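Local coordinates for protein mariner Mos1 transposase (Drosophila mauritiana, PDB 4MDB) that catalyses cut-and-paste transposition of the mariner element Mos1, cutting and joining DNA with two divalent metal ions in an RNase H-fold catalytic domain, at residues Leu87-Pro90 and Gly91-Val94; Tyr99-Gln102 and Leu103-Asn107; Ala195-Asp198 and Asp199-Trp203. The protein carries 1 engineered substitution. All blocks are in the same frame, centred on the assembly; numbering follows the deposited sequence.

Contact 1: Leu87-Pro90 and Gly91-Val94; sequences LLKP and GETV. Unlike the reference sequence in segment 87-90: Pro90 (reference Arg).
Glu92 folds back over Leu88 and Lys89 just after the chain has reversed. Its CB lies 3.4 Å from Lys89 O, against the carbonyl that its own backbone grips. One atom further out, Glu92 CG rests 3.9 Å from Leu88 CG, the two side chains crossing at about a right angle. The first torsion is unusual, chi1 127°, away from any staggered position; beyond CG the chain is extended, and this carries the carboxylate back to the start of the turn. There OE1 sits 3.8 Å from Lys89 CB, while OE2 accepts a weak hydrogen bond from Lys89 N at 3.3 Å. Lys89 NZ stays 4.3 Å from Glu92 OE1, beyond a salt bridge, and Arg98 makes a long, weak ion pair with OE2. At the backbone, Glu92 N donates to Lys89 O at 3.0 Å, and a water donates hydrogen bonds to both Lys89 O and Glu92 O, bridging the two carbonyls. Leu88 points toward the 91-94 segment, its CD2 meeting Val94 CG2 at 3.6 Å. Pro90, where the reference sequence has arginine, and Gly91, whose phi is positive (83°), occupy the two corner positions. This is a type II beta turn from Lys89 to Glu92, in the loop that takes edge strand 81-87 of the RNase H-like sheet into helix 96-113, with the Val94 side chain about 9 Å from a bound magnesium ion.

Contact 2: Tyr99-Gln102 and Leu103-Asn107; sequences YQQQ and LINLN
Tyr99 and Leu103, one helical turn apart, are joined first through the backbone: Leu103 N donates to Tyr99 O at 2.9 Å. The same i to i+4 pattern continues through the turn, from Ile104 to Gln100, Asn105 to Gln101, and Leu106 to Gln102, ordinary alpha-helical bonding. A polar side-chain link lies on the outer side. Gln101 CG is anti to the backbone N (chi1 -163°), and a bend at chi2 (54°) swings the amide along the helix so that NE2 reaches Asn105 OD1 at 3.2 Å. The acceptor lies in the amide plane of Gln101, yet the donor stands above the carbonyl plane of Asn105, the two amides being turned 52° apart. Ile104 CG2 flanks the same NE2 at 3.8 Å. The apolar link lies inside, where Leu103 CG sits 4.0 Å above one face of the Tyr99 ring, toward its rim, with CD1 and CD2 near CE2. The Tyr99 hydroxyl bonds His128, Gln102 NE2 bonds Glu86 OE1, and Gln100 NE2 bonds Thr142. Helix 96-113 thus lies with Gln102 and Leu106 over strands 69-78 and 81-87, and with Leu103 against Leu143 of helix 137-146.

Contact 3: Ala195-Asp198 and Asp199-Trp203; sequences AAKD and DEFYW
Lys197 runs obliquely over one face of the Phe201 ring, and this is the close-packed half of the contact. A bend at chi2 (-64°) carries the aliphatic chain across the ring: CD stands over its centre in a CH-pi contact, 3.8 Å from the Phe201 centroid, and Lys197 CE reaches Phe201 CE1 at 3.7 Å. The ammonium group projects past the centre, so the cation-pi contact is off-centre, NZ lying 4.4 Å from the centroid, and NZ takes its hydrogen bond with Ser170 OG of helix 162-175. Lys197 CB meets Tyr202 CE2 at 3.6 Å, while the Tyr202 hydroxyl bonds Phe194 O. The link is a tight helix-to-helix connection between helix 183-196 and helix 199-207, in which Asp198 O accepts from Phe201 N at 3.0 Å, the donor standing 54° above the carbonyl plane. Phe201 and Tyr202 also touch Leu167, tying the junction to helix 162-175, which carries the metal ligand Asp164 and His173, important for base-specific DNA binding. The other side is acidic and exposed. Glu200 OE2 comes 3.2 Å from Asp198 CB, and the two carboxylates stand nearly perpendicular, with Asp198 OD2 and Glu200 OE2 4.2 Å apart; the like charges probably repel mildly, softened by solvent.

Contacts 1 and 2 follow one another along the chain and touch: Leu88 and Val94, flanking the turn, pack on Gln102 and Tyr99 of helix 96-113. Both also lean on strand 69-78. Contact 2 is the more buried, with four of its eight touching residues enclosed, whereas contact 1 and contact 3 are surface contacts. Contact 3 stands apart, its nearest atoms about 13 Å from contact 2 and about 14 Å from contact 1, among the helices 162-175, 183-196 and 199-207. The chemistry changes accordingly: a water-bridged turn with a carboxylate on a backbone N-H, a regular helix with an outer amide link and buried aromatic-aliphatic packing, and a lysine laid over an aromatic ring beside exposed acids.

Contact 1: Leu87-Pro90 and Gly91-Val94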
loop_
_atom_site.group_PDB
_atom_site.type_symbol
_atom_site.label_atom_id
_atom_site.label_comp_id
_atom_site.label_asym_id
_atom_site.label_seq_id
_atom_site.Cartn_x
_atom_site.Cartn_y
_atom_site.Cartn_z
ATOM N N LEU A 87 -4.084 4.618 12.973
ATOM C CA LEU A 87 -4.001 6.050 12.910
ATOM C C LEU A 87 -3.099 6.427 14.105
ATOM O O LEU A 87 -3.339 6.045 15.294
ATOM C CB LEU A 87 -5.383 6.652 12.932
ATOM C CG LEU A 87 -5.526 8.146 12.663
ATOM C CD1 LEU A 87 -5.328 8.550 11.193
ATOM C CD2 LEU A 87 -6.847 8.654 13.188
ATOM N N LEU A 88 -1.973 7.026 13.795
ATOM C CA LEU A 88 -0.966 7.252 14.822
ATOM C C LEU A 88 -1.382 8.509 15.614
ATOM O O LEU A 88 -2.108 9.370 15.124
ATOM C CB LEU A 88 0.436 7.383 14.232
ATOM C CG LEU A 88 1.399 6.181 14.079
ATOM C CD1 LEU A 88 0.752 4.844 13.835
ATOM C CD2 LEU A 88 2.534 6.405 13.081
ATOM N N LYS A 89 -0.882 8.582 16.835
ATOM C CA LYS A 89 -1.156 9.717 17.679
ATOM C C LYS A 89 -0.511 10.936 17.059
ATOM O O LYS A 89 0.565 10.852 16.439
ATOM C CB LYS A 89 -0.685 9.438 19.103
ATOM C CG LYS A 89 -1.448 8.269 19.723
ATOM C CD LYS A 89 -1.898 8.541 21.148
ATOM C CE LYS A 89 -0.712 8.638 22.103
ATOM N NZ LYS A 89 0.074 7.369 22.178
ATOM N N PRO A 90 -1.176 12.079 17.194
ATOM C CA PRO A 90 -0.783 13.262 16.448
ATOM C C PRO A 90 0.701 13.573 16.467
ATOM O O PRO A 90 1.338 13.508 17.512
ATOM C CB PRO A 90 -1.619 14.365 17.100
ATOM C CG PRO A 90 -2.903 13.663 17.420
ATOM C CD PRO A 90 -2.529 12.236 17.760
ATOM N N GLY A 91 1.253 13.829 15.280
ATOM C CA GLY A 91 2.651 14.177 15.122
ATOM C C GLY A 91 3.641 13.014 15.066
ATOM O O GLY A 91 4.726 13.189 14.553
ATOM N N GLU A 92 3.256 11.837 15.578
ATOM C CA GLU A 92 4.148 10.657 15.666
ATOM C C GLU A 92 4.281 9.975 14.290
ATOM O O GLU A 92 3.373 10.006 13.453
ATOM C CB GLU A 92 3.748 9.755 16.865
ATOM C CG GLU A 92 3.467 8.261 16.706
ATOM C CD GLU A 92 2.660 7.703 17.906
ATOM O OE1 GLU A 92 2.898 8.188 19.044
ATOM O OE2 GLU A 92 1.769 6.811 17.733
ATOM N N THR A 93 5.467 9.437 14.064
ATOM C CA THR A 93 5.915 8.989 12.769
ATOM C C THR A 93 6.113 7.465 12.882
ATOM O O THR A 93 6.169 6.923 13.979
ATOM C CB THR A 93 7.260 9.721 12.476
ATOM O OG1 THR A 93 7.463 9.839 11.067
ATOM C CG2 THR A 93 8.443 9.041 13.174
ATOM N N VAL A 94 6.152 6.780 11.750
ATOM C CA VAL A 94 6.580 5.369 11.677
ATOM C C VAL A 94 8.103 5.186 11.626
ATOM O O VAL A 94 8.767 5.593 10.682
ATOM C CB VAL A 94 6.016 4.731 10.401
ATOM C CG1 VAL A 94 6.531 3.305 10.231
ATOM C CG2 VAL A 94 4.493 4.776 10.479
HETATM O O HOH W 1 0.849 10.733 13.604
#

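Contact 2: Tyr99-Gln102 and Leu103-Asn107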
loop_
_atom_site.group_PDB
_atom_site.type_symbol
_atom_site.label_atom_id
_atom_site.label_comp_id
_atom_site.label_asym_id
_atom_site.label_seq_id
_atom_site.Cartn_x
_atom_site.Cartn_y
_atom_site.Cartn_z
ATOM N N TYR A 99 7.049 -0.117 12.664
ATOM C CA TYR A 99 6.633 -0.809 11.409
ATOM C C TYR A 99 6.642 -2.334 11.663
ATOM O O TYR A 99 5.752 -3.046 11.160
ATOM C CB TYR A 99 7.503 -0.462 10.207
ATOM C CG TYR A 99 6.857 -0.826 8.907
ATOM C CD1 TYR A 99 5.726 -0.265 8.513
ATOM C CD2 TYR A 99 7.462 -1.727 8.056
ATOM C CE1 TYR A 99 5.150 -0.610 7.276
ATOM C CE2 TYR A 99 6.873 -2.087 6.850
ATOM C CZ TYR A 99 5.737 -1.469 6.473
ATOM O OH TYR A 99 5.138 -1.753 5.225
ATOM N N GLN A 100 7.646 -2.812 12.408
ATOM C CA GLN A 100 7.742 -4.229 12.717
ATOM C C GLN A 100 6.507 -4.681 13.450
ATOM O O GLN A 100 5.901 -5.689 13.093
ATOM C CB GLN A 100 9.014 -4.468 13.552
ATOM C CG GLN A 100 9.235 -5.813 14.177
ATOM C CD GLN A 100 10.685 -5.872 14.628
ATOM O OE1 GLN A 100 11.165 -5.011 15.381
ATOM N NE2 GLN A 100 11.406 -6.803 14.087
ATOM N N GLN A 101 6.086 -3.913 14.452
ATOM C CA GLN A 101 4.886 -4.219 15.199
ATOM C C GLN A 101 3.589 -4.145 14.365
ATOM O O GLN A 101 2.691 -4.956 14.513
ATOM C CB GLN A 101 4.786 -3.337 16.448
ATOM C CG GLN A 101 3.812 -3.884 17.431
ATOM C CD GLN A 101 4.132 -5.368 17.791
ATOM O OE1 GLN A 101 5.281 -5.738 18.103
ATOM N NE2 GLN A 101 3.129 -6.215 17.662
ATOM N N GLN A 102 3.529 -3.167 13.465
ATOM C CA GLN A 102 2.465 -3.118 12.536
ATOM C C GLN A 102 2.339 -4.380 11.662
ATOM O O GLN A 102 1.221 -4.793 11.418
ATOM C CB GLN A 102 2.640 -1.874 11.677
ATOM C CG GLN A 102 2.281 -0.592 12.472
ATOM C CD GLN A 102 2.455 0.646 11.644
ATOM O OE1 GLN A 102 3.287 0.670 10.737
ATOM N NE2 GLN A 102 1.684 1.681 11.931
ATOM N N LEU A 103 3.437 -4.860 11.140
ATOM C CA LEU A 103 3.408 -6.040 10.280
ATOM C C LEU A 103 2.907 -7.225 11.067
ATOM O O LEU A 103 2.129 -8.019 10.554
ATOM C CB LEU A 103 4.739 -6.333 9.664
ATOM C CG LEU A 103 5.363 -5.309 8.701
ATOM C CD1 LEU A 103 6.709 -5.773 8.282
ATOM C CD2 LEU A 103 4.472 -5.173 7.492
ATOM N N ILE A 104 3.399 -7.345 12.311
ATOM C CA ILE A 104 2.897 -8.428 13.183
ATOM C C ILE A 104 1.394 -8.324 13.450
ATOM O O ILE A 104 0.678 -9.313 13.377
ATOM C CB ILE A 104 3.737 -8.514 14.456
ATOM C CG1 ILE A 104 5.132 -9.034 14.106
ATOM C CG2 ILE A 104 3.037 -9.367 15.529
ATOM C CD1 ILE A 104 6.205 -8.741 15.152
ATOM N N ASN A 105 0.865 -7.136 13.727
ATOM C CA ASN A 105 -0.540 -6.946 13.915
ATOM C C ASN A 105 -1.349 -7.181 12.633
ATOM O O ASN A 105 -2.404 -7.705 12.648
ATOM C CB ASN A 105 -0.780 -5.538 14.423
ATOM C CG ASN A 105 -0.150 -5.325 15.776
ATOM O OD1 ASN A 105 0.120 -6.285 16.443
ATOM N ND2 ASN A 105 0.094 -4.076 16.186
ATOM N N LEU A 106 -0.785 -6.763 11.496
ATOM C CA LEU A 106 -1.418 -6.946 10.215
ATOM C C LEU A 106 -1.585 -8.441 9.952
ATOM O O LEU A 106 -2.602 -8.836 9.435
ATOM C CB LEU A 106 -0.551 -6.305 9.061
ATOM C CG LEU A 106 -0.873 -6.740 7.599
ATOM C CD1 LEU A 106 -2.245 -6.395 7.150
ATOM C CD2 LEU A 106 0.055 -5.961 6.603
ATOM N N ASN A 107 -0.583 -9.241 10.291
ATOM C CA ASN A 107 -0.623 -10.679 10.073
ATOM C C ASN A 107 -1.785 -11.251 10.924
ATOM O O ASN A 107 -2.484 -12.146 10.465
ATOM C CB ASN A 107 0.712 -11.308 10.476
ATOM C CG ASN A 107 0.740 -12.789 10.293
ATOM O OD1 ASN A 107 0.949 -13.592 11.268
ATOM N ND2 ASN A 107 0.500 -13.187 9.146
#

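Contact 3: Ala195-Asp198 and Asp199-Trp203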
loop_
_atom_site.group_PDB
_atom_site.type_symbol
_atom_site.label_atom_id
_atom_site.label_comp_id
_atom_site.label_asym_id
_atom_site.label_seq_id
_atom_site.Cartn_x
_atom_site.Cartn_y
_atom_site.Cartn_z
ATOM N N ALA A 195 -15.750 1.368 4.495
ATOM C CA ALA A 195 -16.778 0.323 4.513
ATOM C C ALA A 195 -17.816 0.595 3.460
ATOM O O ALA A 195 -18.469 -0.325 2.940
ATOM C CB ALA A 195 -17.410 0.316 5.887
ATOM N N ALA A 196 -17.917 1.851 3.077
ATOM C CA ALA A 196 -18.862 2.289 2.063
ATOM C C ALA A 196 -18.454 1.957 0.625
ATOM O O ALA A 196 -19.286 1.940 -0.268
ATOM C CB ALA A 196 -19.162 3.782 2.191
ATOM N N LYS A 197 -17.157 1.731 0.401
ATOM C CA LYS A 197 -16.675 1.283 -0.895
ATOM C C LYS A 197 -17.022 -0.154 -1.044
ATOM O O LYS A 197 -16.730 -0.933 -0.133
ATOM C CB LYS A 197 -15.120 1.344 -0.923
ATOM C CG LYS A 197 -14.632 2.770 -0.850
ATOM C CD LYS A 197 -15.036 3.587 -2.046
ATOM C CE LYS A 197 -14.173 4.845 -2.124
ATOM N NZ LYS A 197 -14.684 5.802 -3.135
ATOM N N ASP A 198 -17.553 -0.482 -2.213
ATOM C CA ASP A 198 -17.891 -1.852 -2.553
ATOM C C ASP A 198 -16.637 -2.668 -2.818
ATOM O O ASP A 198 -15.570 -2.121 -3.117
ATOM C CB ASP A 198 -18.759 -1.875 -3.803
ATOM C CG ASP A 198 -20.151 -1.273 -3.561
ATOM O OD1 ASP A 198 -20.602 -1.178 -2.374
ATOM O OD2 ASP A 198 -20.777 -0.884 -4.551
ATOM N N ASP A 199 -16.775 -3.983 -2.718
ATOM C CA ASP A 199 -15.674 -4.901 -2.976
ATOM C C ASP A 199 -15.037 -4.576 -4.341
ATOM O O ASP A 199 -13.820 -4.662 -4.514
ATOM C CB ASP A 199 -16.145 -6.388 -2.933
ATOM C CG ASP A 199 -16.575 -6.859 -1.545
ATOM O OD1 ASP A 199 -16.339 -6.202 -0.509
ATOM O OD2 ASP A 199 -17.146 -7.975 -1.463
ATOM N N GLU A 200 -15.846 -4.159 -5.312
ATOM C CA GLU A 200 -15.385 -3.925 -6.669
ATOM C C GLU A 200 -14.354 -2.773 -6.758
ATOM O O GLU A 200 -13.456 -2.803 -7.601
ATOM C CB GLU A 200 -16.611 -3.622 -7.546
ATOM C CG GLU A 200 -17.590 -4.803 -7.740
ATOM C CD GLU A 200 -18.491 -5.260 -6.507
ATOM O OE1 GLU A 200 -18.861 -6.424 -6.454
ATOM O OE2 GLU A 200 -18.877 -4.514 -5.592
ATOM N N PHE A 201 -14.495 -1.760 -5.916
ATOM C CA PHE A 201 -13.551 -0.642 -5.898
ATOM C C PHE A 201 -12.154 -1.137 -5.513
ATOM O O PHE A 201 -11.155 -0.688 -6.107
ATOM C CB PHE A 201 -14.025 0.337 -4.831
ATOM C CG PHE A 201 -13.036 1.389 -4.462
ATOM C CD1 PHE A 201 -12.930 2.563 -5.190
ATOM C CD2 PHE A 201 -12.163 1.197 -3.390
ATOM C CE1 PHE A 201 -12.033 3.541 -4.785
ATOM C CE2 PHE A 201 -11.270 2.163 -3.016
ATOM C CZ PHE A 201 -11.170 3.312 -3.752
ATOM N N TYR A 202 -12.084 -2.034 -4.525
ATOM C CA TYR A 202 -10.791 -2.573 -4.067
ATOM C C TYR A 202 -10.187 -3.472 -5.127
ATOM O O TYR A 202 -8.975 -3.384 -5.457
ATOM C CB TYR A 202 -10.940 -3.282 -2.727
ATOM C CG TYR A 202 -11.313 -2.326 -1.639
ATOM C CD1 TYR A 202 -10.379 -1.455 -1.104
ATOM C CD2 TYR A 202 -12.628 -2.235 -1.155
ATOM C CE1 TYR A 202 -10.688 -0.547 -0.113
ATOM C CE2 TYR A 202 -12.927 -1.345 -0.134
ATOM C CZ TYR A 202 -11.983 -0.502 0.396
ATOM O OH TYR A 202 -12.319 0.392 1.448
ATOM N N TRP A 203 -11.061 -4.319 -5.713
ATOM C CA TRP A 203 -10.641 -5.207 -6.781
ATOM C C TRP A 203 -10.046 -4.402 -7.969
ATOM O O TRP A 203 -8.961 -4.719 -8.426
ATOM C CB TRP A 203 -11.791 -6.104 -7.228
ATOM C CG TRP A 203 -11.446 -7.197 -8.170
ATOM C CD1 TRP A 203 -11.062 -8.460 -7.831
ATOM C CD2 TRP A 203 -11.362 -7.112 -9.552
ATOM N NE1 TRP A 203 -10.773 -9.195 -8.957
ATOM C CE2 TRP A 203 -10.921 -8.376 -10.036
ATOM C CE3 TRP A 203 -11.609 -6.107 -10.452
ATOM C CZ2 TRP A 203 -10.757 -8.624 -11.388
ATOM C CZ3 TRP A 203 -11.433 -6.395 -11.857
ATOM C CH2 TRP A 203 -10.989 -7.578 -12.263
#